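Local coordinates for insecticidal crystal protein Cry7Cal (Bacillus thuringiensis, PDB 5ZI1) that is a delta-endotoxin active against the locust Locusta migratoria manilensis, and probably binds insect receptors and forms pores in gut membranes, at residues L425-S436 / P448-R458. Residues are numbered along the deposited sequence; the frame is centred on the assembly and turned at random.
Sequences LEEYGHRLSYVS and PVLGWTHVSVR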
loop_
_atom_site.group_PDB
_atom_site.type_symbol
_atom_site.label_atom_id
_atom_site.label_comp_id
_atom_site.label_asym_id
_atom_site.label_seq_id
_atom_site.Cartn_x
_atom_site.Cartn_y
_atom_site.Cartn_z
ATOM N N LEU A 425 1.848 -9.739 -10.171
ATOM C CA LEU A 425 1.291 -9.710 -8.815
ATOM C C LEU A 425 0.441 -10.918 -8.494
ATOM O O LEU A 425 0.297 -11.251 -7.319
ATOM C CB LEU A 425 0.443 -8.470 -8.563
ATOM C CG LEU A 425 1.214 -7.223 -8.916
ATOM C CD1 LEU A 425 0.567 -6.523 -10.129
ATOM C CD2 LEU A 425 1.350 -6.354 -7.672
ATOM N N GLU A 426 -0.137 -11.572 -9.496
ATOM C CA GLU A 426 -0.774 -12.855 -9.244
ATOM C C GLU A 426 0.199 -13.838 -8.612
ATOM O O GLU A 426 -0.237 -14.786 -7.951
ATOM C CB GLU A 426 -1.329 -13.419 -10.548
ATOM C CG GLU A 426 -2.703 -14.030 -10.426
ATOM C CD GLU A 426 -3.504 -13.875 -11.712
ATOM O OE1 GLU A 426 -2.870 -13.718 -12.779
ATOM O OE2 GLU A 426 -4.761 -13.868 -11.653
ATOM N N GLU A 427 1.506 -13.621 -8.781
ATOM C CA GLU A 427 2.512 -14.504 -8.202
ATOM C C GLU A 427 3.111 -13.952 -6.914
ATOM O O GLU A 427 3.173 -14.667 -5.919
ATOM C CB GLU A 427 3.626 -14.785 -9.222
ATOM C CG GLU A 427 3.234 -15.826 -10.247
ATOM C CD GLU A 427 4.349 -16.128 -11.230
ATOM O OE1 GLU A 427 4.451 -15.414 -12.247
ATOM O OE2 GLU A 427 5.135 -17.067 -10.971
ATOM N N TYR A 428 3.566 -12.700 -6.915
ATOM C CA TYR A 428 4.149 -12.093 -5.727
ATOM C C TYR A 428 3.755 -10.625 -5.686
ATOM O O TYR A 428 3.739 -9.950 -6.720
ATOM C CB TYR A 428 5.678 -12.246 -5.690
ATOM C CG TYR A 428 6.448 -11.516 -6.778
ATOM C CD1 TYR A 428 6.554 -12.040 -8.062
ATOM C CD2 TYR A 428 7.103 -10.328 -6.504
ATOM C CE1 TYR A 428 7.270 -11.376 -9.059
ATOM C CE2 TYR A 428 7.807 -9.653 -7.481
ATOM C CZ TYR A 428 7.896 -10.179 -8.761
ATOM O OH TYR A 428 8.612 -9.493 -9.731
ATOM N N GLY A 429 3.427 -10.135 -4.492
ATOM C CA GLY A 429 2.873 -8.795 -4.381
ATOM C C GLY A 429 3.863 -7.759 -3.903
ATOM O O GLY A 429 3.594 -6.558 -3.985
ATOM N N HIS A 430 5.026 -8.205 -3.425
ATOM C CA HIS A 430 5.969 -7.306 -2.781
ATOM C C HIS A 430 7.393 -7.644 -3.205
ATOM O O HIS A 430 7.705 -8.773 -3.597
ATOM C CB HIS A 430 5.820 -7.364 -1.247
ATOM C CG HIS A 430 4.549 -6.737 -0.733
ATOM N ND1 HIS A 430 3.354 -7.427 -0.650
ATOM C CD2 HIS A 430 4.289 -5.482 -0.288
ATOM C CE1 HIS A 430 2.417 -6.627 -0.170
ATOM N NE2 HIS A 430 2.958 -5.441 0.057
ATOM N N ARG A 431 8.265 -6.644 -3.104
ATOM C CA ARG A 431 9.672 -6.776 -3.435
ATOM C C ARG A 431 10.474 -6.118 -2.326
ATOM O O ARG A 431 10.016 -5.154 -1.707
ATOM C CB ARG A 431 10.020 -6.112 -4.795
ATOM C CG ARG A 431 10.290 -4.619 -4.674
ATOM C CD ARG A 431 10.734 -3.964 -5.950
ATOM N NE ARG A 431 9.713 -3.995 -6.999
ATOM C CZ ARG A 431 8.627 -3.223 -7.014
ATOM N NH1 ARG A 431 8.387 -2.377 -6.013
ATOM N NH2 ARG A 431 7.770 -3.322 -8.015
ATOM N N LEU A 432 11.665 -6.649 -2.070
ATOM C CA LEU A 432 12.489 -6.104 -1.002
ATOM C C LEU A 432 12.924 -4.701 -1.369
ATOM O O LEU A 432 13.289 -4.426 -2.516
ATOM C CB LEU A 432 13.708 -6.986 -0.749
ATOM C CG LEU A 432 14.657 -6.667 0.411
ATOM C CD1 LEU A 432 14.028 -6.882 1.782
ATOM C CD2 LEU A 432 15.891 -7.577 0.288
ATOM N N SER A 433 12.872 -3.795 -0.394
ATOM C CA SER A 433 13.250 -2.421 -0.655
ATOM C C SER A 433 14.206 -1.835 0.359
ATOM O O SER A 433 14.872 -0.843 0.038
ATOM C CB SER A 433 11.998 -1.520 -0.753
ATOM O OG SER A 433 11.140 -1.650 0.384
ATOM N N TYR A 434 14.330 -2.403 1.552
ATOM C CA TYR A 434 15.122 -1.719 2.560
ATOM C C TYR A 434 15.624 -2.739 3.569
ATOM O O TYR A 434 15.098 -3.849 3.671
ATOM C CB TYR A 434 14.300 -0.601 3.258
ATOM C CG TYR A 434 15.198 0.448 3.874
ATOM C CD1 TYR A 434 15.722 1.475 3.097
ATOM C CD2 TYR A 434 15.587 0.370 5.207
ATOM C CE1 TYR A 434 16.589 2.411 3.623
ATOM C CE2 TYR A 434 16.457 1.314 5.752
ATOM C CZ TYR A 434 16.950 2.335 4.946
ATOM O OH TYR A 434 17.809 3.285 5.458
ATOM N N VAL A 435 16.651 -2.344 4.318
ATOM C CA VAL A 435 17.091 -3.079 5.503
ATOM C C VAL A 435 17.396 -2.055 6.583
ATOM O O VAL A 435 18.416 -1.358 6.502
ATOM C CB VAL A 435 18.335 -3.950 5.261
ATOM C CG1 VAL A 435 18.552 -4.854 6.480
ATOM C CG2 VAL A 435 18.227 -4.750 3.948
ATOM N N SER A 436 16.542 -1.973 7.593
ATOM C CA SER A 436 16.814 -1.128 8.738
ATOM C C SER A 436 17.289 -2.017 9.886
ATOM O O SER A 436 17.694 -3.163 9.675
ATOM C CB SER A 436 15.564 -0.324 9.102
ATOM O OG SER A 436 14.505 -1.205 9.411
ATOM N N PRO A 448 18.320 -6.930 12.162
ATOM C CA PRO A 448 17.858 -6.220 10.966
ATOM C C PRO A 448 16.350 -6.300 10.800
ATOM O O PRO A 448 15.675 -7.173 11.347
ATOM C CB PRO A 448 18.565 -6.962 9.827
ATOM C CG PRO A 448 19.199 -8.209 10.481
ATOM C CD PRO A 448 18.680 -8.317 11.854
ATOM N N VAL A 449 15.809 -5.356 10.042
ATOM C CA VAL A 449 14.392 -5.385 9.705
ATOM C C VAL A 449 14.264 -5.122 8.215
ATOM O O VAL A 449 14.871 -4.180 7.692
ATOM C CB VAL A 449 13.571 -4.363 10.512
ATOM C CG1 VAL A 449 12.101 -4.694 10.417
ATOM C CG2 VAL A 449 14.005 -4.327 11.946
ATOM N N LEU A 450 13.485 -5.952 7.531
ATOM C CA LEU A 450 13.377 -5.890 6.083
ATOM C C LEU A 450 12.166 -5.046 5.671
ATOM O O LEU A 450 11.071 -5.174 6.244
ATOM C CB LEU A 450 13.295 -7.308 5.506
ATOM C CG LEU A 450 14.468 -8.285 5.811
ATOM C CD1 LEU A 450 14.294 -9.607 5.085
ATOM C CD2 LEU A 450 15.837 -7.693 5.479
ATOM N N GLY A 451 12.376 -4.171 4.693
ATOM C CA GLY A 451 11.327 -3.307 4.153
ATOM C C GLY A 451 11.007 -3.705 2.722
ATOM O O GLY A 451 11.913 -4.042 1.940
ATOM N N TRP A 452 9.714 -3.670 2.397
ATOM C CA TRP A 452 9.156 -4.137 1.134
ATOM C C TRP A 452 8.296 -3.054 0.491
ATOM O O TRP A 452 7.590 -2.311 1.192
ATOM C CB TRP A 452 8.295 -5.386 1.373
ATOM C CG TRP A 452 9.008 -6.458 2.138
ATOM C CD1 TRP A 452 9.178 -6.528 3.477
ATOM C CD2 TRP A 452 9.671 -7.603 1.584
ATOM N NE1 TRP A 452 9.907 -7.652 3.806
ATOM C CE2 TRP A 452 10.218 -8.328 2.658
ATOM C CE3 TRP A 452 9.845 -8.086 0.284
ATOM C CZ2 TRP A 452 10.929 -9.521 2.474
ATOM C CZ3 TRP A 452 10.557 -9.274 0.099
ATOM C CH2 TRP A 452 11.087 -9.974 1.192
ATOM N N THR A 453 8.328 -2.987 -0.842
ATOM C CA THR A 453 7.404 -2.164 -1.617
ATOM C C THR A 453 6.534 -3.050 -2.508
ATOM O O THR A 453 6.891 -4.186 -2.829
ATOM C CB THR A 453 8.136 -1.136 -2.473
ATOM O OG1 THR A 453 9.014 -1.813 -3.405
ATOM C CG2 THR A 453 8.910 -0.157 -1.588
ATOM N N HIS A 454 5.384 -2.504 -2.898
ATOM C CA HIS A 454 4.347 -3.231 -3.624
ATOM C C HIS A 454 4.685 -3.332 -5.106
ATOM O O HIS A 454 5.195 -2.381 -5.706
ATOM C CB HIS A 454 3.013 -2.503 -3.443
ATOM C CG HIS A 454 1.810 -3.318 -3.793
ATOM N ND1 HIS A 454 1.136 -3.175 -4.986
ATOM C CD2 HIS A 454 1.137 -4.258 -3.090
ATOM C CE1 HIS A 454 0.112 -4.008 -5.016
ATOM N NE2 HIS A 454 0.085 -4.673 -3.873
ATOM N N VAL A 455 4.394 -4.490 -5.709
ATOM C CA VAL A 455 4.826 -4.727 -7.088
ATOM C C VAL A 455 3.991 -3.960 -8.114
ATOM O O VAL A 455 4.377 -3.891 -9.292
ATOM C CB VAL A 455 4.873 -6.257 -7.326
ATOM C CG1 VAL A 455 5.156 -6.624 -8.782
ATOM C CG2 VAL A 455 5.958 -6.867 -6.454
ATOM N N SER A 456 2.887 -3.319 -7.698
ATOM C CA SER A 456 2.162 -2.463 -8.631
ATOM C C SER A 456 2.986 -1.256 -9.048
ATOM O O SER A 456 2.733 -0.676 -10.112
ATOM C CB SER A 456 0.843 -1.990 -8.016
ATOM O OG SER A 456 1.078 -1.263 -6.826
ATOM N N VAL A 457 3.958 -0.846 -8.235
ATOM C CA VAL A 457 4.849 0.223 -8.660
ATOM C C VAL A 457 5.750 -0.295 -9.767
ATOM O O VAL A 457 6.408 -1.334 -9.618
ATOM C CB VAL A 457 5.690 0.731 -7.488
ATOM C CG1 VAL A 457 6.450 1.990 -7.919
ATOM C CG2 VAL A 457 4.810 0.952 -6.284
ATOM N N ARG A 458 5.799 0.426 -10.860
ATOM C CA ARG A 458 6.555 0.024 -12.010
ATOM C C ARG A 458 7.789 0.906 -12.154
ATOM O O ARG A 458 7.772 2.073 -11.752
ATOM C CB ARG A 458 5.674 0.092 -13.259
ATOM C CG ARG A 458 4.378 -0.743 -13.133
ATOM C CD ARG A 458 4.674 -2.140 -12.546
ATOM N NE ARG A 458 5.747 -2.793 -13.307
ATOM C CZ ARG A 458 6.567 -3.735 -12.838
ATOM N NH1 ARG A 458 7.514 -4.238 -13.632
ATOM N NH2 ARG A 458 6.446 -4.180 -11.588
HETATM O O HOH W 1 9.078 -4.792 -10.261
#
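Arg431 and Thr453 face each other across an antiparallel beta hairpin, strands 430-436 and 448-454, in the middle domain, the beta prism of three-domain delta-endotoxins. The pair is joined by two backbone bonds and by Arg431 NH1, which donates to Thr453 OG1 at 2.7 Å, near the guanidinium plane. The arginine chain bends at chi3 (64°). This turns its end toward the type I turn 454-457, where Arg431 NH2 makes a weak bond to Val457 O at 2.9 Å. Further along, the strands slip by one residue in a classic beta bulge. Ser433 N and Tyr434 N both donate to Gly451 O, from the same face of its plane. In the non-hydrogen-bonded pair next to the bulge, Leu432 CD1 sits over the six-membered ring of Trp452 in a CH-pi contact, 4.1 Å from its centroid. On the face opposite Arg431 and Thr453, the His454 ring points its edge at the His430 face, with planes at 88°. Arg431 NE forms a salt bridge with Asp353, on the neighbouring strand 352-365, whose carboxylate also binds Tyr428 OH. A water accepts from Arg431 NH2 at 3.0 Å and, weakly, from Arg458 NH2. The His454 ring is held in rotation by the 2.7 Å hydrogen bond between His454 ND1 and Ser456 OG.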